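Local coordinates for cytochrome P450 (Bacillus megaterium, PDB 5L92), which binds heme and the steroid corticosterone and, as a cytochrome P450, probably acts as a monooxygenase that hydroxylates steroids, at residues A[126-135]-A[395-404]; A[258-269]-A[370-378]. All coordinates share one frame; numbering follows the deposited sequence.

Contact 1. Residues A[126-135]-A[395-404]; sequences VEHLEDIDIV and LKELLIRKNV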
loop_
_atom_site.group_PDB
_atom_site.type_symbol
_atom_site.label_atom_id
_atom_site.label_comp_id
_atom_site.label_asym_id
_atom_site.label_seq_id
_atom_site.Cartn_x
_atom_site.Cartn_y
_atom_site.Cartn_z
ATOM N N VAL A 126 -23.116 4.226 -10.441
ATOM C CA VAL A 126 -22.819 3.673 -11.756
ATOM C C VAL A 126 -23.777 2.541 -12.128
ATOM O O VAL A 126 -23.526 1.811 -13.088
ATOM C CB VAL A 126 -21.340 3.229 -11.857
ATOM C CG1 VAL A 126 -20.409 4.458 -11.802
ATOM C CG2 VAL A 126 -20.979 2.254 -10.765
ATOM N N GLU A 127 -24.897 2.411 -11.391
ATOM C CA GLU A 127 -25.932 1.430 -11.711
ATOM C C GLU A 127 -26.343 1.517 -13.177
ATOM O O GLU A 127 -26.683 0.502 -13.790
ATOM C CB GLU A 127 -27.140 1.644 -10.771
ATOM C CG GLU A 127 -28.304 0.658 -10.890
ATOM C CD GLU A 127 -27.980 -0.739 -10.374
ATOM O OE1 GLU A 127 -27.047 -0.865 -9.546
ATOM O OE2 GLU A 127 -28.659 -1.712 -10.794
ATOM N N HIS A 128 -26.301 2.718 -13.766
ATOM C CA HIS A 128 -26.724 2.897 -15.158
ATOM C C HIS A 128 -25.699 2.438 -16.201
ATOM O O HIS A 128 -26.077 2.250 -17.366
ATOM C CB HIS A 128 -27.078 4.369 -15.409
ATOM C CG HIS A 128 -25.901 5.306 -15.407
ATOM N ND1 HIS A 128 -25.296 5.741 -14.248
ATOM C CD2 HIS A 128 -25.234 5.909 -16.422
ATOM C CE1 HIS A 128 -24.302 6.562 -14.543
ATOM N NE2 HIS A 128 -24.243 6.683 -15.856
ATOM N N LEU A 129 -24.428 2.247 -15.839
ATOM C CA LEU A 129 -23.425 1.805 -16.811
ATOM C C LEU A 129 -23.394 0.279 -16.899
ATOM O O LEU A 129 -23.458 -0.418 -15.887
ATOM C CB LEU A 129 -22.042 2.342 -16.438
ATOM C CG LEU A 129 -21.915 3.870 -16.258
ATOM C CD1 LEU A 129 -20.519 4.256 -15.737
ATOM C CD2 LEU A 129 -22.209 4.645 -17.538
ATOM N N GLU A 130 -23.331 -0.232 -18.116
ATOM C CA GLU A 130 -23.145 -1.669 -18.308
ATOM C C GLU A 130 -21.679 -2.052 -18.088
ATOM O O GLU A 130 -21.386 -3.147 -17.611
ATOM C CB GLU A 130 -23.629 -2.058 -19.712
ATOM C CG GLU A 130 -23.567 -3.587 -20.059
ATOM C CD GLU A 130 -24.522 -4.464 -19.192
ATOM O OE1 GLU A 130 -25.412 -3.903 -18.496
ATOM O OE2 GLU A 130 -24.383 -5.725 -19.206
ATOM N N ASP A 131 -20.762 -1.141 -18.394
ATOM C CA ASP A 131 -19.323 -1.342 -18.283
ATOM C C ASP A 131 -18.767 -0.284 -17.338
ATOM O O ASP A 131 -19.030 0.907 -17.525
ATOM C CB ASP A 131 -18.643 -1.232 -19.657
ATOM C CG ASP A 131 -19.011 -2.378 -20.603
ATOM O OD1 ASP A 131 -19.294 -3.494 -20.126
ATOM O OD2 ASP A 131 -19.005 -2.160 -21.839
ATOM N N ILE A 132 -18.015 -0.708 -16.321
ATOM C CA ILE A 132 -17.487 0.222 -15.327
ATOM C C ILE A 132 -15.990 0.010 -15.122
ATOM O O ILE A 132 -15.456 -1.083 -15.310
ATOM C CB ILE A 132 -18.211 0.098 -13.974
ATOM C CG1 ILE A 132 -18.118 -1.330 -13.456
ATOM C CG2 ILE A 132 -19.685 0.512 -14.116
ATOM C CD1 ILE A 132 -18.700 -1.515 -12.080
ATOM N N ASP A 133 -15.326 1.070 -14.691
ATOM C CA ASP A 133 -13.917 1.025 -14.305
ATOM C C ASP A 133 -13.846 0.766 -12.801
ATOM O O ASP A 133 -14.072 1.668 -11.992
ATOM C CB ASP A 133 -13.238 2.325 -14.712
ATOM C CG ASP A 133 -11.735 2.345 -14.401
ATOM O OD1 ASP A 133 -11.210 1.394 -13.815
ATOM O OD2 ASP A 133 -11.084 3.331 -14.743
ATOM N N ILE A 134 -13.541 -0.474 -12.417
ATOM C CA ILE A 134 -13.441 -0.848 -11.002
ATOM C C ILE A 134 -12.612 0.188 -10.241
ATOM O O ILE A 134 -12.892 0.498 -9.071
ATOM C CB ILE A 134 -12.832 -2.247 -10.829
ATOM C CG1 ILE A 134 -13.713 -3.334 -11.452
ATOM C CG2 ILE A 134 -12.627 -2.569 -9.373
ATOM C CD1 ILE A 134 -15.154 -3.254 -11.074
ATOM N N VAL A 135 -11.578 0.718 -10.892
ATOM C CA VAL A 135 -10.636 1.600 -10.207
ATOM C C VAL A 135 -11.277 2.964 -9.983
ATOM O O VAL A 135 -11.523 3.374 -8.846
ATOM C CB VAL A 135 -9.307 1.707 -10.997
ATOM C CG1 VAL A 135 -8.431 2.799 -10.420
ATOM C CG2 VAL A 135 -8.527 0.370 -10.988
ATOM N N LEU A 395 -3.035 -1.582 -11.044
ATOM C CA LEU A 395 -3.495 -1.107 -12.336
ATOM C C LEU A 395 -4.102 0.281 -12.220
ATOM O O LEU A 395 -4.735 0.615 -11.229
ATOM C CB LEU A 395 -4.515 -2.073 -12.906
ATOM C CG LEU A 395 -3.989 -3.494 -13.015
ATOM C CD1 LEU A 395 -5.116 -4.379 -13.508
ATOM C CD2 LEU A 395 -2.774 -3.586 -13.966
ATOM N N LYS A 396 -3.949 1.064 -13.279
ATOM C CA LYS A 396 -4.513 2.405 -13.323
ATOM C C LYS A 396 -5.996 2.407 -13.667
ATOM O O LYS A 396 -6.708 3.358 -13.313
ATOM C CB LYS A 396 -3.753 3.235 -14.346
ATOM C CG LYS A 396 -2.211 3.302 -14.057
ATOM C CD LYS A 396 -1.411 3.818 -15.236
ATOM C CE LYS A 396 -1.914 5.158 -15.717
ATOM N NZ LYS A 396 -2.107 6.127 -14.598
ATOM N N GLU A 397 -6.461 1.384 -14.387
ATOM C CA GLU A 397 -7.868 1.222 -14.721
ATOM C C GLU A 397 -8.148 -0.277 -14.819
ATOM O O GLU A 397 -7.233 -1.087 -14.957
ATOM C CB GLU A 397 -8.241 1.969 -16.017
ATOM C CG GLU A 397 -7.544 1.498 -17.304
ATOM C CD GLU A 397 -8.398 1.779 -18.586
ATOM O OE1 GLU A 397 -8.844 2.939 -18.772
ATOM O OE2 GLU A 397 -8.642 0.824 -19.382
ATOM N N LEU A 398 -9.423 -0.649 -14.711
ATOM C CA LEU A 398 -9.791 -2.062 -14.816
ATOM C C LEU A 398 -11.243 -2.127 -15.302
ATOM O O LEU A 398 -12.185 -2.137 -14.503
ATOM C CB LEU A 398 -9.575 -2.762 -13.482
ATOM C CG LEU A 398 -9.937 -4.246 -13.354
ATOM C CD1 LEU A 398 -9.351 -5.062 -14.425
ATOM C CD2 LEU A 398 -9.452 -4.787 -12.054
ATOM N N LEU A 399 -11.412 -2.139 -16.624
ATOM C CA LEU A 399 -12.746 -2.054 -17.209
ATOM C C LEU A 399 -13.409 -3.416 -17.187
ATOM O O LEU A 399 -12.879 -4.391 -17.738
ATOM C CB LEU A 399 -12.702 -1.499 -18.629
ATOM C CG LEU A 399 -12.045 -0.118 -18.705
ATOM C CD1 LEU A 399 -12.079 0.440 -20.129
ATOM C CD2 LEU A 399 -12.680 0.842 -17.723
ATOM N N ILE A 400 -14.577 -3.468 -16.546
ATOM C CA ILE A 400 -15.352 -4.682 -16.368
ATOM C C ILE A 400 -16.750 -4.485 -16.961
ATOM O O ILE A 400 -17.338 -3.405 -16.843
ATOM C CB ILE A 400 -15.423 -5.043 -14.869
ATOM C CG1 ILE A 400 -14.044 -5.440 -14.336
ATOM C CG2 ILE A 400 -16.460 -6.086 -14.607
ATOM C CD1 ILE A 400 -13.456 -6.670 -14.896
ATOM N N ARG A 401 -17.281 -5.537 -17.550
ATOM C CA ARG A 401 -18.618 -5.597 -18.072
ATOM C C ARG A 401 -19.426 -6.399 -17.045
ATOM O O ARG A 401 -19.071 -7.481 -16.683
ATOM C CB ARG A 401 -18.639 -6.250 -19.436
ATOM C CG ARG A 401 -20.002 -6.643 -19.939
ATOM C CD ARG A 401 -20.131 -6.686 -21.433
ATOM N NE ARG A 401 -20.003 -5.380 -21.989
ATOM C CZ ARG A 401 -20.066 -5.117 -23.262
ATOM N NH1 ARG A 401 -20.278 -6.055 -24.117
ATOM N NH2 ARG A 401 -19.934 -3.909 -23.667
ATOM N N LYS A 402 -20.519 -5.831 -16.569
ATOM C CA LYS A 402 -21.361 -6.450 -15.552
ATOM C C LYS A 402 -22.104 -7.699 -15.952
ATOM O O LYS A 402 -22.234 -8.575 -15.188
ATOM C CB LYS A 402 -22.387 -5.489 -15.051
ATOM C CG LYS A 402 -21.860 -4.319 -14.315
ATOM C CD LYS A 402 -22.894 -3.248 -14.296
ATOM C CE LYS A 402 -22.572 -2.154 -13.343
ATOM N NZ LYS A 402 -23.588 -1.104 -13.444
ATOM N N ASN A 403 -22.581 -7.745 -17.165
ATOM C CA ASN A 403 -23.314 -8.875 -17.675
ATOM C C ASN A 403 -24.591 -9.241 -16.937
ATOM O O ASN A 403 -24.891 -10.395 -16.757
ATOM C CB ASN A 403 -22.417 -10.087 -17.777
ATOM C CG ASN A 403 -21.431 -9.967 -18.880
ATOM O OD1 ASN A 403 -21.773 -9.703 -20.008
ATOM N ND2 ASN A 403 -20.204 -10.103 -18.542
ATOM N N VAL A 404 -25.340 -8.249 -16.524
ATOM C CA VAL A 404 -26.591 -8.509 -15.882
ATOM C C VAL A 404 -27.603 -8.792 -16.989
ATOM O O VAL A 404 -28.170 -9.856 -17.061
ATOM C CB VAL A 404 -27.083 -7.336 -15.104
ATOM C CG1 VAL A 404 -26.210 -7.068 -13.943
ATOM C CG2 VAL A 404 -27.190 -6.156 -15.994
#
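Asp131 and Arg401 sit side by side on one face of the small antiparallel sheet that joins the C-terminal strand 399-401 of this P450 to strand 131-133; they are a non-hydrogen-bonded pair and form a salt bridge. The guanidinium grips the carboxylate side-on: NE meets Asp131 OD1 at 2.7 Å and NH2 meets OD2, each on a syn lone pair, with the two planes 8° apart. A leucine in place of Arg401 would probably leave the Asp131 carboxylate without its charged mate and free to turn. Next along the strands, Ile132 and Ile400 exchange both backbone bonds, N to O at 2.8 Å each way, and on their face Ile134 CG1 packs on Ile400 CG1 (3.6 Å). Asp133, with CG anti to the backbone N (chi1 -177°), accepts from Leu398 N at OD1 (2.9 Å) and also caps the following helix through Val135 N; the two donors reach OD1 from opposite faces of the carboxylate. At the other end, the extended Lys402 chain runs to carbonyls of the 126-129 turn. Its NZ bonds to Leu129 O and, at 2.9 Å, to Val126 O, which takes Leu129 N on the opposite face of its carbonyl plane.

Contact 2. Residues A[258-269]-A[370-378]; sequences LMEDKASFERLK and IDRYPQMDW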
loop_
_atom_site.group_PDB
_atom_site.type_symbol
_atom_site.label_atom_id
_atom_site.label_comp_id
_atom_site.label_asym_id
_atom_site.label_seq_id
_atom_site.Cartn_x
_atom_site.Cartn_y
_atom_site.Cartn_z
ATOM N N LEU A 258 -9.435 -12.807 -9.965
ATOM C CA LEU A 258 -10.628 -13.629 -10.120
ATOM C C LEU A 258 -11.066 -13.714 -11.570
ATOM O O LEU A 258 -11.626 -14.737 -11.992
ATOM C CB LEU A 258 -11.771 -13.103 -9.226
ATOM C CG LEU A 258 -11.496 -13.176 -7.732
ATOM C CD1 LEU A 258 -12.570 -12.446 -6.972
ATOM C CD2 LEU A 258 -11.320 -14.579 -7.161
ATOM N N MET A 259 -10.805 -12.667 -12.345
ATOM C CA MET A 259 -11.063 -12.684 -13.774
ATOM C C MET A 259 -10.021 -13.498 -14.530
ATOM O O MET A 259 -10.345 -14.143 -15.535
ATOM C CB MET A 259 -11.111 -11.260 -14.309
ATOM C CG MET A 259 -12.291 -10.407 -13.735
ATOM S SD MET A 259 -13.942 -10.974 -14.153
ATOM C CE MET A 259 -14.288 -11.978 -12.721
ATOM N N GLU A 260 -8.767 -13.445 -14.086
ATOM C CA GLU A 260 -7.733 -14.265 -14.695
ATOM C C GLU A 260 -8.050 -15.744 -14.534
ATOM O O GLU A 260 -7.887 -16.512 -15.477
ATOM C CB GLU A 260 -6.373 -13.941 -14.066
ATOM C CG GLU A 260 -5.197 -14.485 -14.821
ATOM C CD GLU A 260 -3.882 -13.819 -14.373
ATOM O OE1 GLU A 260 -3.708 -13.532 -13.154
ATOM O OE2 GLU A 260 -3.051 -13.547 -15.255
ATOM N N ASP A 261 -8.475 -16.168 -13.335
ATOM C CA ASP A 261 -8.770 -17.588 -13.044
ATOM C C ASP A 261 -10.242 -17.758 -12.671
ATOM O O ASP A 261 -10.623 -17.721 -11.489
ATOM C CB ASP A 261 -7.901 -18.161 -11.926
ATOM C CG ASP A 261 -8.287 -19.594 -11.591
ATOM O OD1 ASP A 261 -8.945 -20.228 -12.436
ATOM O OD2 ASP A 261 -7.912 -20.090 -10.508
ATOM N N LYS A 262 -11.059 -18.012 -13.687
ATOM C CA LYS A 262 -12.490 -18.148 -13.458
ATOM C C LYS A 262 -12.838 -19.336 -12.579
ATOM O O LYS A 262 -13.884 -19.301 -11.917
ATOM C CB LYS A 262 -13.221 -18.232 -14.798
ATOM C CG LYS A 262 -13.071 -16.967 -15.608
ATOM C CD LYS A 262 -13.617 -15.779 -14.848
ATOM C CE LYS A 262 -14.127 -14.715 -15.808
ATOM N NZ LYS A 262 -13.101 -14.433 -16.882
ATOM N N ALA A 263 -11.997 -20.371 -12.510
ATOM C CA ALA A 263 -12.315 -21.454 -11.578
ATOM C C ALA A 263 -12.292 -20.957 -10.135
ATOM O O ALA A 263 -13.116 -21.383 -9.326
ATOM C CB ALA A 263 -11.370 -22.648 -11.740
ATOM N N SER A 264 -11.345 -20.067 -9.786
ATOM C CA SER A 264 -11.352 -19.464 -8.449
ATOM C C SER A 264 -12.609 -18.638 -8.226
ATOM O O SER A 264 -13.248 -18.732 -7.179
ATOM C CB SER A 264 -10.109 -18.584 -8.236
ATOM O OG SER A 264 -8.927 -19.361 -8.124
ATOM N N PHE A 265 -12.969 -17.818 -9.207
ATOM C CA PHE A 265 -14.169 -17.007 -9.121
ATOM C C PHE A 265 -15.423 -17.872 -8.959
ATOM O O PHE A 265 -16.288 -17.576 -8.130
ATOM C CB PHE A 265 -14.239 -16.122 -10.365
ATOM C CG PHE A 265 -15.364 -15.116 -10.357
ATOM C CD1 PHE A 265 -15.613 -14.347 -9.264
ATOM C CD2 PHE A 265 -16.137 -14.917 -11.478
ATOM C CE1 PHE A 265 -16.629 -13.407 -9.273
ATOM C CE2 PHE A 265 -17.140 -13.965 -11.485
ATOM C CZ PHE A 265 -17.388 -13.225 -10.378
ATOM N N GLU A 266 -15.539 -18.967 -9.727
ATOM C CA GLU A 266 -16.742 -19.789 -9.587
ATOM C C GLU A 266 -16.798 -20.418 -8.209
ATOM O O GLU A 266 -17.873 -20.586 -7.640
ATOM C CB GLU A 266 -16.818 -20.889 -10.663
ATOM C CG GLU A 266 -16.975 -20.383 -12.074
ATOM C CD GLU A 266 -18.047 -19.329 -12.208
ATOM O OE1 GLU A 266 -19.223 -19.643 -11.972
ATOM O OE2 GLU A 266 -17.720 -18.173 -12.549
ATOM N N ARG A 267 -15.646 -20.738 -7.638
ATOM C CA ARG A 267 -15.672 -21.386 -6.348
ATOM C C ARG A 267 -16.023 -20.389 -5.255
ATOM O O ARG A 267 -16.845 -20.668 -4.375
ATOM C CB ARG A 267 -14.334 -22.059 -6.093
ATOM C CG ARG A 267 -14.352 -22.748 -4.757
ATOM C CD ARG A 267 -13.140 -23.592 -4.490
ATOM N NE ARG A 267 -13.235 -24.087 -3.125
ATOM C CZ ARG A 267 -12.207 -24.427 -2.365
ATOM N NH1 ARG A 267 -10.959 -24.343 -2.833
ATOM N NH2 ARG A 267 -12.442 -24.845 -1.127
ATOM N N LEU A 268 -15.431 -19.199 -5.316
ATOM C CA LEU A 268 -15.754 -18.150 -4.363
ATOM C C LEU A 268 -17.253 -17.877 -4.312
ATOM O O LEU A 268 -17.821 -17.697 -3.232
ATOM C CB LEU A 268 -14.978 -16.879 -4.742
ATOM C CG LEU A 268 -15.100 -15.718 -3.758
ATOM C CD1 LEU A 268 -14.621 -16.127 -2.378
ATOM C CD2 LEU A 268 -14.251 -14.545 -4.297
ATOM N N LYS A 269 -17.909 -17.830 -5.469
ATOM C CA LYS A 269 -19.352 -17.612 -5.511
ATOM C C LYS A 269 -20.115 -18.736 -4.841
ATOM O O LYS A 269 -21.134 -18.482 -4.186
ATOM C CB LYS A 269 -19.829 -17.452 -6.949
ATOM C CG LYS A 269 -19.477 -16.109 -7.514
ATOM C CD LYS A 269 -19.969 -15.923 -8.950
ATOM C CE LYS A 269 -19.184 -16.781 -9.919
ATOM N NZ LYS A 269 -19.746 -16.660 -11.302
ATOM N N ILE A 370 -19.211 -8.925 -5.856
ATOM C CA ILE A 370 -19.414 -10.292 -6.305
ATOM C C ILE A 370 -20.884 -10.667 -6.188
ATOM O O ILE A 370 -21.421 -11.386 -7.035
ATOM C CB ILE A 370 -18.503 -11.245 -5.503
ATOM C CG1 ILE A 370 -17.039 -10.958 -5.840
ATOM C CG2 ILE A 370 -18.850 -12.679 -5.794
ATOM C CD1 ILE A 370 -16.092 -11.532 -4.816
ATOM N N ASP A 371 -21.565 -10.169 -5.154
ATOM C CA ASP A 371 -22.968 -10.532 -4.949
ATOM C C ASP A 371 -23.854 -9.920 -6.026
ATOM O O ASP A 371 -24.824 -10.543 -6.463
ATOM C CB ASP A 371 -23.428 -10.085 -3.559
ATOM C CG ASP A 371 -24.827 -10.589 -3.220
ATOM O OD1 ASP A 371 -24.963 -11.762 -2.793
ATOM O OD2 ASP A 371 -25.783 -9.815 -3.403
ATOM N N ARG A 372 -23.524 -8.729 -6.472
ATOM C CA ARG A 372 -24.274 -8.039 -7.494
ATOM C C ARG A 372 -23.993 -8.413 -8.910
ATOM O O ARG A 372 -24.874 -8.395 -9.695
ATOM C CB ARG A 372 -24.037 -6.538 -7.409
ATOM C CG ARG A 372 -24.395 -5.928 -6.084
ATOM C CD ARG A 372 -25.056 -4.605 -6.242
ATOM N NE ARG A 372 -25.204 -3.913 -4.987
ATOM C CZ ARG A 372 -25.522 -2.639 -4.903
ATOM N NH1 ARG A 372 -25.720 -1.948 -5.984
ATOM N NH2 ARG A 372 -25.657 -2.073 -3.740
ATOM N N TYR A 373 -22.758 -8.713 -9.239
ATOM C CA TYR A 373 -22.378 -9.018 -10.601
ATOM C C TYR A 373 -21.622 -10.346 -10.764
ATOM O O TYR A 373 -20.491 -10.385 -11.143
ATOM C CB TYR A 373 -21.577 -7.842 -11.169
ATOM C CG TYR A 373 -22.175 -6.494 -10.865
ATOM C CD1 TYR A 373 -23.424 -6.175 -11.305
ATOM C CD2 TYR A 373 -21.494 -5.547 -10.135
ATOM C CE1 TYR A 373 -23.979 -4.974 -11.030
ATOM C CE2 TYR A 373 -22.051 -4.332 -9.860
ATOM C CZ TYR A 373 -23.297 -4.067 -10.302
ATOM O OH TYR A 373 -23.882 -2.896 -10.050
ATOM N N PRO A 374 -22.373 -11.463 -10.467
ATOM C CA PRO A 374 -21.668 -12.738 -10.585
ATOM C C PRO A 374 -21.196 -13.167 -11.974
ATOM O O PRO A 374 -20.382 -14.019 -12.058
ATOM C CB PRO A 374 -22.661 -13.754 -10.058
ATOM C CG PRO A 374 -23.966 -13.181 -10.278
ATOM C CD PRO A 374 -23.799 -11.761 -10.011
ATOM N N GLN A 375 -21.718 -12.564 -13.015
ATOM C CA GLN A 375 -21.343 -12.900 -14.342
ATOM C C GLN A 375 -20.399 -11.872 -14.946
ATOM O O GLN A 375 -20.213 -11.844 -16.126
ATOM C CB GLN A 375 -22.576 -13.085 -15.196
ATOM C CG GLN A 375 -23.527 -14.147 -14.719
ATOM C CD GLN A 375 -22.830 -15.432 -14.359
ATOM O OE1 GLN A 375 -22.126 -16.023 -15.171
ATOM N NE2 GLN A 375 -23.003 -15.863 -13.137
ATOM N N MET A 376 -19.795 -11.051 -14.115
ATOM C CA MET A 376 -18.864 -10.054 -14.572
ATOM C C MET A 376 -17.656 -10.623 -15.322
ATOM O O MET A 376 -17.209 -11.693 -15.061
ATOM C CB MET A 376 -18.416 -9.141 -13.419
ATOM C CG MET A 376 -17.217 -9.581 -12.615
ATOM S SD MET A 376 -16.689 -8.450 -11.325
ATOM C CE MET A 376 -17.372 -9.222 -9.944
ATOM N N ASP A 377 -17.165 -9.867 -16.276
ATOM C CA ASP A 377 -16.010 -10.253 -17.050
ATOM C C ASP A 377 -15.357 -9.030 -17.649
ATOM O O ASP A 377 -15.874 -7.953 -17.573
ATOM C CB ASP A 377 -16.396 -11.271 -18.115
ATOM C CG ASP A 377 -15.242 -12.205 -18.519
ATOM O OD1 ASP A 377 -14.145 -12.107 -18.028
ATOM O OD2 ASP A 377 -15.456 -13.041 -19.353
ATOM N N TRP A 378 -14.193 -9.223 -18.227
ATOM C CA TRP A 378 -13.491 -8.150 -18.845
ATOM C C TRP A 378 -14.389 -7.485 -19.859
ATOM O O TRP A 378 -15.086 -8.131 -20.563
ATOM C CB TRP A 378 -12.249 -8.628 -19.585
ATOM C CG TRP A 378 -11.454 -9.690 -18.989
ATOM C CD1 TRP A 378 -11.477 -10.961 -19.332
ATOM C CD2 TRP A 378 -10.463 -9.565 -17.989
ATOM N NE1 TRP A 378 -10.606 -11.659 -18.606
ATOM C CE2 TRP A 378 -9.952 -10.816 -17.771
ATOM C CE3 TRP A 378 -9.966 -8.515 -17.253
ATOM C CZ2 TRP A 378 -8.983 -11.054 -16.850
ATOM C CZ3 TRP A 378 -9.028 -8.749 -16.363
ATOM C CH2 TRP A 378 -8.530 -9.998 -16.159
#
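Met259 lays its CB over one face of the Trp378 indole, 3.5 Å from the centroid of the six-membered ring and 21° off its normal, a CH-pi contact. Farther out, the sulfur stands above the five-membered ring in a more distant Met-aromatic contact. The chain bends at chi2 (-64°), bringing SD to the backbone at Met376 O and Asp377 CA, and a second bend at chi3 sets CE against Met376 CG (3.8 Å), the two methionine chains crossing at about a right angle. Tyr256 meets the same indole edge-to-face.

Beside this apolar patch Lys262 folds over to Asp377. Its NZ forms a salt bridge with OD1 at 2.8 Å, coming from above the carboxylate plane, and a second bond to Met259 O, in the carbonyl plane on a lone pair, ties the ammonium to the end of its neighbouring helix.

Phe265 lies between two alkyl groups: Lys269 CE sits over the centre of one ring face, and Met259 CE covers the opposite face nearer the rim. Met376 CE approaches the ring at CZ (4.0 Å). Lys269 then carries its NZ to Pro374 O (2.8 Å) and to Glu266 OE2, so that one ammonium serves both a turn carbonyl and a carboxylate, while its CD rests on Pro374 CB at 3.6 Å.

Ile370 is a single knob in a hole made by Leu258, Phe265, Leu268 and Lys269, its CD1 reaching Leu268 CD2 at 3.6 Å. Helix 262-270 and the end of helix 247-260 are thereby fastened to the C-terminal end of helix 355-372, the type I beta turn that follows it, Tyr373 to Met376, and strand 377-378, a helix-on-turn-and-strand junction at the periphery of the P450 fold.

Contact 2 is nested within the long chain loop that contact 1 closes, and the two meet in one three-stranded antiparallel sheet with strand 399-401 in its middle. Arg401 N to Asp377 O and Asn403 ND2 to Gln375 O are probable hydrogen bonds joining them, and Lys402 CE packs on Tyr373 OH. Both are partly buried and mix apolar packing with charged groups; Lys402 is buried in contact 1, whereas Lys262, Lys269 and Asp377 of contact 2 are partly exposed. Contact 1 combines backbone pairing with side-chain bonds from Arg401, Asp133 and Lys402, while contact 2 relies mainly on side chains from helices, a turn and strand 377-378. Ile400 links them, packing against both Met259 and Met376.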